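Local atomic coordinates of ATP-dependent DNA helicase (Mycobacterium smegmatis, PDB entry 5V9X), a protein that uses ATP hydrolysis to track 3' to 5' along single-stranded DNA and unwind RNA:DNA duplexes. Residues A[101-106]-A[163-168]; A[261-266]-A[427-432]; A[779-784]-A[803-808]. All coordinates share one frame; numbering follows the deposited sequence.

Contact 1: residues A[101-106]-A[163-168]; sequences LYVSPL and LITTPE. With nucleotides of chain B.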
loop_
_atom_site.group_PDB
_atom_site.type_symbol
_atom_site.label_atom_id
_atom_site.label_comp_id
_atom_site.label_asym_id
_atom_site.label_seq_id
_atom_site.Cartn_x
_atom_site.Cartn_y
_atom_site.Cartn_z
ATOM N N LEU A 101 12.911 -10.505 17.252
ATOM C CA LEU A 101 12.165 -10.770 16.025
ATOM C C LEU A 101 11.904 -9.445 15.320
ATOM O O LEU A 101 11.131 -8.615 15.809
ATOM C CB LEU A 101 10.856 -11.500 16.320
ATOM C CG LEU A 101 10.000 -11.838 15.094
ATOM C CD1 LEU A 101 10.712 -12.831 14.188
ATOM C CD2 LEU A 101 8.639 -12.369 15.508
ATOM N N TYR A 102 12.548 -9.250 14.175
ATOM C CA TYR A 102 12.326 -8.084 13.331
ATOM C C TYR A 102 11.455 -8.492 12.150
ATOM O O TYR A 102 11.755 -9.474 11.464
ATOM C CB TYR A 102 13.658 -7.505 12.848
ATOM C CG TYR A 102 13.535 -6.444 11.775
ATOM C CD1 TYR A 102 13.403 -6.794 10.437
ATOM C CD2 TYR A 102 13.573 -5.093 12.095
ATOM C CE1 TYR A 102 13.294 -5.837 9.455
ATOM C CE2 TYR A 102 13.469 -4.126 11.114
ATOM C CZ TYR A 102 13.326 -4.504 9.793
ATOM O OH TYR A 102 13.221 -3.556 8.800
ATOM N N VAL A 103 10.387 -7.733 11.908
ATOM C CA VAL A 103 9.450 -8.008 10.824
ATOM C C VAL A 103 9.469 -6.836 9.854
ATOM O O VAL A 103 9.270 -5.684 10.260
ATOM C CB VAL A 103 8.024 -8.254 11.349
ATOM C CG1 VAL A 103 7.074 -8.520 10.194
ATOM C CG2 VAL A 103 8.011 -9.416 12.332
ATOM N N SER A 104 9.698 -7.133 8.573
ATOM C CA SER A 104 9.685 -6.147 7.507
ATOM C C SER A 104 8.646 -6.514 6.454
ATOM O O SER A 104 8.543 -7.683 6.067
ATOM C CB SER A 104 11.059 -6.034 6.832
ATOM O OG SER A 104 10.987 -5.218 5.673
ATOM N N PRO A 105 7.866 -5.543 5.970
ATOM C CA PRO A 105 6.908 -5.848 4.895
ATOM C C PRO A 105 7.567 -6.096 3.549
ATOM O O PRO A 105 6.926 -6.679 2.665
ATOM C CB PRO A 105 6.011 -4.605 4.857
ATOM C CG PRO A 105 6.868 -3.508 5.407
ATOM C CD PRO A 105 7.774 -4.146 6.427
ATOM N N LEU A 106 8.819 -5.682 3.364
ATOM C CA LEU A 106 9.537 -5.854 2.108
ATOM C C LEU A 106 10.750 -6.752 2.315
ATOM O O LEU A 106 11.454 -6.639 3.326
ATOM C CB LEU A 106 9.982 -4.502 1.541
ATOM C CG LEU A 106 8.875 -3.563 1.062
ATOM C CD1 LEU A 106 9.444 -2.201 0.724
ATOM C CD2 LEU A 106 8.166 -4.158 -0.142
ATOM N N LEU A 163 16.098 -12.883 14.489
ATOM C CA LEU A 163 15.396 -13.404 13.323
ATOM C C LEU A 163 14.759 -12.249 12.563
ATOM O O LEU A 163 13.966 -11.488 13.127
ATOM C CB LEU A 163 14.333 -14.428 13.718
ATOM C CG LEU A 163 13.641 -15.079 12.520
ATOM C CD1 LEU A 163 14.640 -15.895 11.708
ATOM C CD2 LEU A 163 12.466 -15.940 12.959
ATOM N N ILE A 164 15.114 -12.120 11.289
ATOM C CA ILE A 164 14.532 -11.138 10.383
ATOM C C ILE A 164 13.619 -11.886 9.423
ATOM O O ILE A 164 14.023 -12.900 8.844
ATOM C CB ILE A 164 15.624 -10.367 9.620
ATOM C CG1 ILE A 164 16.513 -9.588 10.594
ATOM C CG2 ILE A 164 15.004 -9.443 8.594
ATOM C CD1 ILE A 164 17.733 -8.973 9.942
ATOM N N THR A 165 12.392 -11.399 9.257
ATOM C CA THR A 165 11.416 -12.122 8.451
ATOM C C THR A 165 10.328 -11.157 7.989
ATOM O O THR A 165 10.395 -9.948 8.229
ATOM C CB THR A 165 10.828 -13.299 9.236
ATOM O OG1 THR A 165 9.895 -14.007 8.411
ATOM C CG2 THR A 165 10.115 -12.808 10.492
ATOM N N THR A 166 9.324 -11.707 7.319
ATOM C CA THR A 166 8.150 -11.004 6.831
ATOM C C THR A 166 6.913 -11.432 7.614
ATOM O O THR A 166 6.937 -12.432 8.340
ATOM C CB THR A 166 7.945 -11.290 5.336
ATOM O OG1 THR A 166 7.746 -12.695 5.138
ATOM C CG2 THR A 166 9.149 -10.824 4.531
ATOM N N PRO A 167 5.807 -10.686 7.504
ATOM C CA PRO A 167 4.569 -11.150 8.150
ATOM C C PRO A 167 4.095 -12.487 7.613
ATOM O O PRO A 167 3.679 -13.354 8.390
ATOM C CB PRO A 167 3.571 -10.024 7.845
ATOM C CG PRO A 167 4.415 -8.823 7.596
ATOM C CD PRO A 167 5.649 -9.338 6.925
ATOM N N GLU A 168 4.161 -12.678 6.295
ATOM C CA GLU A 168 3.752 -13.945 5.698
ATOM C C GLU A 168 4.605 -15.097 6.214
ATOM O O GLU A 168 4.084 -16.162 6.567
ATOM C CB GLU A 168 3.834 -13.856 4.170
ATOM C CG GLU A 168 2.761 -12.991 3.513
ATOM C CD GLU A 168 2.975 -11.501 3.724
ATOM O OE1 GLU A 168 4.066 -11.106 4.194
ATOM O OE2 GLU A 168 2.046 -10.720 3.421
ATOM P P DG B 9 8.112 -8.029 -1.538
ATOM O OP1 DG B 9 9.321 -7.641 -0.778
ATOM O OP2 DG B 9 8.201 -8.299 -2.992
ATOM O "O5'" DG B 9 7.458 -9.300 -0.841
ATOM C "C5'" DG B 9 6.976 -9.201 0.492
ATOM C "C4'" DG B 9 6.215 -10.451 0.885
ATOM O "O4'" DG B 9 4.947 -10.484 0.183
ATOM C "C3'" DG B 9 6.923 -11.762 0.561
ATOM O "O3'" DG B 9 6.743 -12.680 1.625
ATOM C "C2'" DG B 9 6.233 -12.233 -0.719
ATOM C "C1'" DG B 9 4.823 -11.685 -0.547
ATOM N N9 DG B 9 4.165 -11.375 -1.812
ATOM C C8 DG B 9 4.595 -10.489 -2.769
ATOM N N7 DG B 9 3.801 -10.412 -3.799
ATOM C C5 DG B 9 2.776 -11.300 -3.507
ATOM C C6 DG B 9 1.627 -11.637 -4.257
ATOM O O6 DG B 9 1.279 -11.204 -5.363
ATOM N N1 DG B 9 0.842 -12.581 -3.601
ATOM C C2 DG B 9 1.131 -13.129 -2.372
ATOM N N2 DG B 9 0.252 -14.026 -1.899
ATOM N N3 DG B 9 2.208 -12.819 -1.657
ATOM C C4 DG B 9 2.983 -11.901 -2.287
ATOM P P DC B 10 7.729 -13.938 1.782
ATOM O OP1 DC B 10 7.818 -14.247 3.227
ATOM O OP2 DC B 10 8.958 -13.684 0.999
ATOM O "O5'" DC B 10 6.956 -15.123 1.048
ATOM C "C5'" DC B 10 5.844 -15.730 1.666
ATOM C "C4'" DC B 10 5.245 -16.774 0.749
ATOM O "O4'" DC B 10 4.488 -16.123 -0.298
ATOM C "C3'" DC B 10 6.270 -17.667 0.041
ATOM O "O3'" DC B 10 5.995 -19.019 0.313
ATOM C "C2'" DC B 10 6.083 -17.349 -1.445
ATOM C "C1'" DC B 10 4.647 -16.862 -1.479
ATOM N N1 DC B 10 4.343 -15.985 -2.640
ATOM C C2 DC B 10 3.135 -16.147 -3.323
ATOM O O2 DC B 10 2.340 -17.014 -2.938
ATOM N N3 DC B 10 2.868 -15.345 -4.385
ATOM C C4 DC B 10 3.756 -14.422 -4.763
ATOM N N4 DC B 10 3.453 -13.655 -5.816
ATOM C C5 DC B 10 4.996 -14.245 -4.078
ATOM C C6 DC B 10 5.245 -15.040 -3.033
ATOM P P DT B 8 6.269 -5.981 -6.546
ATOM O OP1 DT B 8 7.707 -5.812 -6.840
ATOM O OP2 DT B 8 5.503 -7.040 -7.240
ATOM O "O5'" DT B 8 6.081 -6.185 -4.972
ATOM C "C5'" DT B 8 6.456 -5.149 -4.071
ATOM C "C4'" DT B 8 5.809 -5.353 -2.713
ATOM O "O4'" DT B 8 4.400 -5.076 -2.794
ATOM C "C3'" DT B 8 5.899 -6.771 -2.170
ATOM O "O3'" DT B 8 7.019 -6.874 -1.311
ATOM C "C2'" DT B 8 4.574 -6.967 -1.400
ATOM C "C1'" DT B 8 3.771 -5.697 -1.706
ATOM N N1 DT B 8 2.348 -5.957 -2.069
ATOM C C2 DT B 8 1.351 -5.520 -1.229
ATOM O O2 DT B 8 1.567 -4.924 -0.191
ATOM N N3 DT B 8 0.080 -5.806 -1.652
ATOM C C4 DT B 8 -0.285 -6.475 -2.808
ATOM O O4 DT B 8 -1.458 -6.684 -3.101
ATOM C C5 DT B 8 0.811 -6.906 -3.643
ATOM C C7 DT B 8 0.539 -7.639 -4.922
ATOM C C6 DT B 8 2.058 -6.630 -3.238
#
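Tyr102 and Ile164 cross at a slant on one face of a parallel sheet, with Ile164 CG2 meeting ring atom CD1 of Tyr102 at 3.6 Å. The tyrosine backbone is bonded on both its polar atoms: its N reaches Leu163 O at 2.8 Å, and its O takes the N of Thr165 at 3.0 Å. Ser104 N continues the pattern onto Thr165 O. The phenol oxygen is hydrogen-bonded to Asp191 of the DEVH box, and the Tyr102 side chain lies about 6 Å from the bound magnesium ion.

On the other face, Leu101 carries the packing. With CG opposite the main-chain N (chi1 -179°), its CD1 touches both Leu163 CD2, at 3.8 Å, and Thr165 CG2, at 3.7 Å. The methyl of Thr165 can face the leucine because its hydroxyl goes elsewhere, to Arg143 O. Val103 CG1 extends this apolar row to Pro167 CD.

Beyond the strands both segments turn to the DNA: Thr166 OG1 meets a phosphate oxygen of DC10, and Leu106 lies against DT8 and DG9, all of chain B. Neighbouring parallel strands whose ends present SPL and TTPE to the tracking strand are consistent with motifs Ia and Ib of a superfamily 2 RecA-like domain.

Contact 2: residues A[261-266]-A[427-432]; sequences QVPVPD and VLFPKH. With nucleotides of chain B.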
loop_
_atom_site.group_PDB
_atom_site.type_symbol
_atom_site.label_atom_id
_atom_site.label_comp_id
_atom_site.label_asym_id
_atom_site.label_seq_id
_atom_site.Cartn_x
_atom_site.Cartn_y
_atom_site.Cartn_z
ATOM N N GLN A 261 9.352 18.068 -13.156
ATOM C CA GLN A 261 9.942 18.389 -14.448
ATOM C C GLN A 261 9.052 17.877 -15.574
ATOM O O GLN A 261 8.631 16.714 -15.564
ATOM C CB GLN A 261 11.350 17.797 -14.562
ATOM C CG GLN A 261 12.315 18.326 -13.504
ATOM C CD GLN A 261 13.727 17.781 -13.650
ATOM O OE1 GLN A 261 14.047 17.103 -14.628
ATOM N NE2 GLN A 261 14.579 18.077 -12.674
ATOM N N VAL A 262 8.764 18.753 -16.534
ATOM C CA VAL A 262 8.020 18.408 -17.743
ATOM C C VAL A 262 8.894 18.740 -18.948
ATOM O O VAL A 262 9.112 19.922 -19.250
ATOM C CB VAL A 262 6.673 19.146 -17.806
ATOM C CG1 VAL A 262 6.037 18.970 -19.175
ATOM C CG2 VAL A 262 5.743 18.641 -16.718
ATOM N N PRO A 263 9.415 17.738 -19.663
ATOM C CA PRO A 263 10.418 18.023 -20.702
ATOM C C PRO A 263 9.859 18.672 -21.960
ATOM O O PRO A 263 10.641 19.241 -22.731
ATOM C CB PRO A 263 11.007 16.636 -21.015
ATOM C CG PRO A 263 10.574 15.749 -19.876
ATOM C CD PRO A 263 9.259 16.295 -19.426
ATOM N N VAL A 264 8.552 18.610 -22.200
ATOM C CA VAL A 264 7.984 19.101 -23.455
ATOM C C VAL A 264 7.303 20.448 -23.231
ATOM O O VAL A 264 6.807 20.716 -22.127
ATOM C CB VAL A 264 7.007 18.079 -24.059
ATOM C CG1 VAL A 264 7.726 16.779 -24.372
ATOM C CG2 VAL A 264 5.853 17.824 -23.115
ATOM N N PRO A 265 7.258 21.326 -24.243
ATOM C CA PRO A 265 6.642 22.648 -24.052
ATOM C C PRO A 265 5.122 22.612 -24.037
ATOM O O PRO A 265 4.482 23.478 -23.432
ATOM C CB PRO A 265 7.167 23.452 -25.248
ATOM C CG PRO A 265 7.409 22.425 -26.299
ATOM C CD PRO A 265 7.888 21.199 -25.570
ATOM N N ASP A 266 4.533 21.624 -24.705
ATOM C CA ASP A 266 3.078 21.515 -24.790
ATOM C C ASP A 266 2.722 20.037 -24.807
ATOM O O ASP A 266 2.940 19.358 -25.815
ATOM C CB ASP A 266 2.547 22.229 -26.032
ATOM C CG ASP A 266 1.031 22.313 -26.061
ATOM O OD1 ASP A 266 0.374 21.757 -25.157
ATOM O OD2 ASP A 266 0.493 22.944 -26.997
ATOM N N VAL A 427 12.795 14.104 -7.928
ATOM C CA VAL A 427 12.209 14.656 -9.143
ATOM C C VAL A 427 11.006 13.805 -9.529
ATOM O O VAL A 427 11.085 12.571 -9.527
ATOM C CB VAL A 427 13.233 14.710 -10.293
ATOM C CG1 VAL A 427 12.577 15.228 -11.563
ATOM C CG2 VAL A 427 14.417 15.582 -9.909
ATOM N N LEU A 428 9.898 14.465 -9.857
ATOM C CA LEU A 428 8.681 13.804 -10.311
ATOM C C LEU A 428 8.436 14.146 -11.775
ATOM O O LEU A 428 8.491 15.318 -12.161
ATOM C CB LEU A 428 7.474 14.222 -9.466
ATOM C CG LEU A 428 7.123 13.393 -8.225
ATOM C CD1 LEU A 428 8.148 13.576 -7.116
ATOM C CD2 LEU A 428 5.727 13.743 -7.733
ATOM N N PHE A 429 8.167 13.122 -12.585
ATOM C CA PHE A 429 7.851 13.306 -13.997
ATOM C C PHE A 429 6.386 12.981 -14.241
ATOM O O PHE A 429 6.002 11.802 -14.181
ATOM C CB PHE A 429 8.737 12.420 -14.875
ATOM C CG PHE A 429 10.144 12.919 -15.032
ATOM C CD1 PHE A 429 11.126 12.558 -14.126
ATOM C CD2 PHE A 429 10.490 13.737 -16.096
ATOM C CE1 PHE A 429 12.425 13.009 -14.274
ATOM C CE2 PHE A 429 11.787 14.192 -16.247
ATOM C CZ PHE A 429 12.756 13.827 -15.334
ATOM N N PRO A 430 5.534 13.968 -14.505
ATOM C CA PRO A 430 4.161 13.658 -14.918
ATOM C C PRO A 430 4.140 12.926 -16.252
ATOM O O PRO A 430 4.959 13.181 -17.138
ATOM C CB PRO A 430 3.503 15.038 -15.029
ATOM C CG PRO A 430 4.333 15.928 -14.169
ATOM C CD PRO A 430 5.734 15.410 -14.285
ATOM N N LYS A 431 3.189 12.001 -16.383
ATOM C CA LYS A 431 3.000 11.270 -17.629
ATOM C C LYS A 431 2.113 12.013 -18.618
ATOM O O LYS A 431 2.323 11.900 -19.832
ATOM C CB LYS A 431 2.395 9.889 -17.351
ATOM C CG LYS A 431 3.356 8.907 -16.699
ATOM C CD LYS A 431 2.656 7.613 -16.292
ATOM C CE LYS A 431 2.100 6.862 -17.488
ATOM N NZ LYS A 431 1.489 5.559 -17.096
ATOM N N HIS A 432 1.132 12.768 -18.130
ATOM C CA HIS A 432 0.205 13.488 -18.996
ATOM C C HIS A 432 -0.284 14.733 -18.263
ATOM O O HIS A 432 0.182 15.052 -17.165
ATOM C CB HIS A 432 -0.947 12.576 -19.431
ATOM C CG HIS A 432 -1.661 11.920 -18.292
ATOM N ND1 HIS A 432 -1.170 10.804 -17.650
ATOM C CD2 HIS A 432 -2.832 12.221 -17.682
ATOM C CE1 HIS A 432 -2.006 10.446 -16.692
ATOM N NE2 HIS A 432 -3.023 11.289 -16.691
ATOM P P DC B 3 1.559 9.039 -24.490
ATOM O OP1 DC B 3 2.817 9.801 -24.331
ATOM O OP2 DC B 3 1.533 7.831 -25.342
ATOM O "O5'" DC B 3 1.040 8.649 -23.026
ATOM C "C5'" DC B 3 1.979 8.196 -22.048
ATOM C "C4'" DC B 3 1.292 7.502 -20.879
ATOM O "O4'" DC B 3 0.310 8.390 -20.279
ATOM C "C3'" DC B 3 0.547 6.208 -21.220
ATOM O "O3'" DC B 3 0.786 5.232 -20.205
ATOM C "C2'" DC B 3 -0.915 6.651 -21.226
ATOM C "C1'" DC B 3 -0.907 7.698 -20.125
ATOM N N1 DC B 3 -2.024 8.680 -20.217
ATOM C C2 DC B 3 -3.089 8.608 -19.310
ATOM O O2 DC B 3 -3.088 7.723 -18.445
ATOM N N3 DC B 3 -4.095 9.513 -19.406
ATOM C C4 DC B 3 -4.060 10.453 -20.351
ATOM N N4 DC B 3 -5.074 11.322 -20.407
ATOM C C5 DC B 3 -2.983 10.541 -21.283
ATOM C C6 DC B 3 -1.997 9.646 -21.178
ATOM P P DC B 4 1.759 3.983 -20.483
ATOM O OP1 DC B 4 2.141 3.418 -19.168
ATOM O OP2 DC B 4 2.809 4.432 -21.422
ATOM O "O5'" DC B 4 0.822 2.917 -21.230
ATOM C "C5'" DC B 4 -0.238 2.272 -20.525
ATOM C "C4'" DC B 4 -1.407 1.979 -21.454
ATOM O "O4'" DC B 4 -1.683 3.147 -22.244
ATOM C "C3'" DC B 4 -1.168 0.855 -22.460
ATOM O "O3'" DC B 4 -1.775 -0.352 -22.000
ATOM C "C2'" DC B 4 -1.826 1.351 -23.764
ATOM C "C1'" DC B 4 -2.340 2.752 -23.418
ATOM N N1 DC B 4 -2.058 3.767 -24.478
ATOM C C2 DC B 4 -3.010 4.017 -25.475
ATOM O O2 DC B 4 -4.076 3.389 -25.463
ATOM N N3 DC B 4 -2.735 4.944 -26.427
ATOM C C4 DC B 4 -1.574 5.602 -26.404
ATOM N N4 DC B 4 -1.348 6.505 -27.363
ATOM C C5 DC B 4 -0.593 5.361 -25.396
ATOM C C6 DC B 4 -0.875 4.446 -24.463
#
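Gln261 lies across the side chain of Val427 and the ring of Phe429. Its CG stands opposite its own carbonyl carbon (chi1 -61°) and the chain then runs straight, which lays the amide over the valine: CD comes to 3.5 Å from Val427 CG1, and NE2 touches both valine methyls. The amide oxygen OE1 ends 3.6 Å from Phe429 CZ, with the amide and ring planes turned 70° apart, so this is no flat stack. Pro263 CG meets the phenylalanine ring at its edge, 4.1 Å from Phe429 CE2. Pro430 packs crosswise on Val262, its CG 4.0 Å from Val262 CG2. One backbone bond links the two segments, Gln261 N to Leu428 O at 3.0 Å; Leu428 is also bonded to Ser259 earlier in the strand.

Past Pro430, segment 427-432 leaves its partner for the DNA. Lys431, kinked about its CG-CD bond, puts NZ 3.0 Å from OP1 of DC4 of chain B. His432 has its ring tucked between its own N and carbonyl carbon (chi1 54°) and lies face-on against the base of DC3 of chain B, whose N3 sits over the centre of the imidazole.

Strand 256-262 runs between strands 424-429 and 657-659; Leu286 of helix 276-288 covers Gln261 and Phe429, while Leu436 of helix 433-448 covers Val262 and Pro430.

Contact 3: residues A[779-784]-A[803-808]; sequences RFRECA and HQRQRA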
loop_
_atom_site.group_PDB
_atom_site.type_symbol
_atom_site.label_atom_id
_atom_site.label_comp_id
_atom_site.label_asym_id
_atom_site.label_seq_id
_atom_site.Cartn_x
_atom_site.Cartn_y
_atom_site.Cartn_z
ATOM N N ARG A 779 -14.512 -8.928 -4.648
ATOM C CA ARG A 779 -14.122 -8.996 -3.247
ATOM C C ARG A 779 -14.747 -10.187 -2.530
ATOM O O ARG A 779 -14.214 -10.621 -1.503
ATOM C CB ARG A 779 -14.476 -7.688 -2.540
ATOM C CG ARG A 779 -13.771 -6.467 -3.127
ATOM C CD ARG A 779 -12.256 -6.641 -3.129
ATOM N NE ARG A 779 -11.575 -5.594 -3.886
ATOM C CZ ARG A 779 -10.971 -4.543 -3.339
ATOM N NH1 ARG A 779 -10.957 -4.394 -2.021
ATOM N NH2 ARG A 779 -10.376 -3.640 -4.111
ATOM N N PHE A 780 -15.852 -10.732 -3.044
ATOM C CA PHE A 780 -16.354 -11.993 -2.504
ATOM C C PHE A 780 -15.425 -13.146 -2.863
ATOM O O PHE A 780 -15.239 -14.071 -2.065
ATOM C CB PHE A 780 -17.770 -12.269 -3.012
ATOM C CG PHE A 780 -18.361 -13.557 -2.497
ATOM C CD1 PHE A 780 -19.094 -13.576 -1.322
ATOM C CD2 PHE A 780 -18.185 -14.747 -3.191
ATOM C CE1 PHE A 780 -19.642 -14.757 -0.846
ATOM C CE2 PHE A 780 -18.725 -15.932 -2.718
ATOM C CZ PHE A 780 -19.456 -15.937 -1.546
ATOM N N ARG A 781 -14.843 -13.113 -4.064
ATOM C CA ARG A 781 -13.895 -14.150 -4.459
ATOM C C ARG A 781 -12.627 -14.082 -3.617
ATOM O O ARG A 781 -12.177 -15.097 -3.070
ATOM C CB ARG A 781 -13.557 -14.017 -5.945
ATOM C CG ARG A 781 -12.386 -14.885 -6.379
ATOM C CD ARG A 781 -11.937 -14.564 -7.793
ATOM N NE ARG A 781 -11.613 -13.150 -7.972
ATOM C CZ ARG A 781 -10.481 -12.582 -7.566
ATOM N NH1 ARG A 781 -9.558 -13.302 -6.944
ATOM N NH2 ARG A 781 -10.274 -11.289 -7.778
ATOM N N GLU A 782 -12.030 -12.890 -3.508
ATOM C CA GLU A 782 -10.815 -12.739 -2.712
ATOM C C GLU A 782 -11.061 -13.115 -1.254
ATOM O O GLU A 782 -10.188 -13.702 -0.602
ATOM C CB GLU A 782 -10.291 -11.304 -2.817
ATOM C CG GLU A 782 -9.910 -10.860 -4.226
ATOM C CD GLU A 782 -9.518 -9.391 -4.291
ATOM O OE1 GLU A 782 -9.580 -8.710 -3.243
ATOM O OE2 GLU A 782 -9.149 -8.914 -5.387
ATOM N N CYS A 783 -12.245 -12.791 -0.727
ATOM C CA CYS A 783 -12.561 -13.145 0.654
ATOM C C CYS A 783 -12.721 -14.652 0.816
ATOM O O CYS A 783 -12.176 -15.246 1.755
ATOM C CB CYS A 783 -13.827 -12.419 1.111
ATOM S SG CYS A 783 -13.576 -10.688 1.574
ATOM N N ALA A 784 -13.467 -15.291 -0.092
ATOM C CA ALA A 784 -13.679 -16.731 0.006
ATOM C C ALA A 784 -12.361 -17.492 -0.055
ATOM O O ALA A 784 -12.147 -18.441 0.709
ATOM C CB ALA A 784 -14.623 -17.202 -1.102
ATOM N N HIS A 803 -10.128 -20.689 -11.839
ATOM C CA HIS A 803 -10.796 -21.678 -11.003
ATOM C C HIS A 803 -11.341 -21.056 -9.725
ATOM O O HIS A 803 -12.419 -21.443 -9.256
ATOM C CB HIS A 803 -9.831 -22.817 -10.679
ATOM C CG HIS A 803 -10.468 -23.962 -9.958
ATOM N ND1 HIS A 803 -10.098 -24.336 -8.685
ATOM C CD2 HIS A 803 -11.450 -24.815 -10.331
ATOM C CE1 HIS A 803 -10.824 -25.371 -8.305
ATOM N NE2 HIS A 803 -11.653 -25.681 -9.285
ATOM N N GLN A 804 -10.608 -20.106 -9.138
ATOM C CA GLN A 804 -11.161 -19.330 -8.033
ATOM C C GLN A 804 -12.466 -18.664 -8.446
ATOM O O GLN A 804 -13.474 -18.761 -7.740
ATOM C CB GLN A 804 -10.152 -18.281 -7.560
ATOM C CG GLN A 804 -9.037 -18.816 -6.678
ATOM C CD GLN A 804 -8.206 -17.710 -6.051
ATOM O OE1 GLN A 804 -8.540 -16.531 -6.158
ATOM N NE2 GLN A 804 -7.118 -18.088 -5.391
ATOM N N ARG A 805 -12.466 -18.003 -9.606
ATOM C CA ARG A 805 -13.662 -17.312 -10.079
ATOM C C ARG A 805 -14.830 -18.274 -10.251
ATOM O O ARG A 805 -15.946 -17.999 -9.796
ATOM C CB ARG A 805 -13.362 -16.602 -11.396
ATOM C CG ARG A 805 -12.390 -15.456 -11.266
ATOM C CD ARG A 805 -11.709 -15.179 -12.583
ATOM N NE ARG A 805 -10.926 -13.952 -12.531
ATOM C CZ ARG A 805 -10.005 -13.622 -13.428
ATOM N NH1 ARG A 805 -9.749 -14.435 -14.444
ATOM N NH2 ARG A 805 -9.343 -12.480 -13.308
ATOM N N GLN A 806 -14.589 -19.409 -10.908
ATOM C CA GLN A 806 -15.663 -20.364 -11.165
ATOM C C GLN A 806 -16.263 -20.886 -9.865
ATOM O O GLN A 806 -17.486 -20.892 -9.691
ATOM C CB GLN A 806 -15.139 -21.515 -12.022
ATOM C CG GLN A 806 -16.128 -22.650 -12.216
ATOM C CD GLN A 806 -15.590 -23.730 -13.132
ATOM O OE1 GLN A 806 -15.433 -24.883 -12.727
ATOM N NE2 GLN A 806 -15.302 -23.363 -14.375
ATOM N N ARG A 807 -15.412 -21.321 -8.932
ATOM C CA ARG A 807 -15.919 -21.853 -7.671
ATOM C C ARG A 807 -16.509 -20.754 -6.796
ATOM O O ARG A 807 -17.518 -20.974 -6.117
ATOM C CB ARG A 807 -14.810 -22.594 -6.927
ATOM C CG ARG A 807 -14.350 -23.877 -7.602
ATOM C CD ARG A 807 -15.478 -24.894 -7.707
ATOM N NE ARG A 807 -14.986 -26.195 -8.155
ATOM C CZ ARG A 807 -14.814 -26.528 -9.430
ATOM N NH1 ARG A 807 -15.096 -25.655 -10.387
ATOM N NH2 ARG A 807 -14.359 -27.732 -9.749
ATOM N N ALA A 808 -15.899 -19.565 -6.794
ATOM C CA ALA A 808 -16.427 -18.470 -5.984
ATOM C C ALA A 808 -17.761 -17.976 -6.528
ATOM O O ALA A 808 -18.702 -17.732 -5.762
ATOM C CB ALA A 808 -15.420 -17.322 -5.911
#
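Arg781 and Ala808 meet where two helices cross almost at a right angle: the axes of the short segments pass 9.5 Å apart at 100°. Here the small side chain of Ala808 lets the arginine stem lie close to the partner helix.

The arginine can be followed outward one atom at a time. CB rests on Ala808 CB at 3.8 Å, and CG touches the same methyl at 3.9 Å. CD moves on to Arg805, 3.6 Å from its CG, where the two arginines run alongside each other in the same direction. The chain then bends at chi3 (55°), bringing the guanidinium back among acceptors. NE forms a salt bridge with Glu574. NH1 gives a weak hydrogen bond to Gln804 OE1 at 3.5 Å, with the amide and guanidinium only 18° from coplanar, and has a second partner in Asp551 O. NH2 pairs with Glu782 OE2, on the next residue of its own helix, at 3.6 Å.

Bonding on all three nitrogens would fix the rotation of this buried group. Arg781 NE lies only 4.7 Å from Arg805 NE, but Glu574 also bridges to Arg805 NH2, and this shared carboxylate probably offsets the like charges. The two guanidinium planes stand nearly perpendicular.

On another side of the crossing, Phe780 points its ring edge at the backbone, CE2 lying 3.5 Å from Ala808 O, while the ring also packs on Ile823 and Val824 of helix 822-835 and on Leu812 and Ala815 further along helix 801-815.

Altogether this is a near-orthogonal helix pair with an alanine at the crossing, bordered by a salt-bridge network of Arg779, Arg781 and Glu782, in which the Arg779 link is long and made by charge alone, within the helical part of the DEAD/H-associated region; Glu574 and Asp551 tie it to the winged-helix region.

In the fold
All three contacts are largely buried, but they hold different elements. Contacts 1 and 2 each join neighbouring parallel strands, in two separate seven-stranded sheets of the same strand order, as expected of paired RecA-like domains; their centres are 37 Å apart on opposite sides of the chain's centre. Contact 1 has the longer run of backbone bonds, whereas contact 2 has one and relies more on side chains. Both run out to the single-stranded DNA. Contact 3 joins two helices far along the chain, its nearest atom about 8 Å from the nucleic acid, and replaces backbone bonding with buried arginines and carboxylates. None of the three touches another.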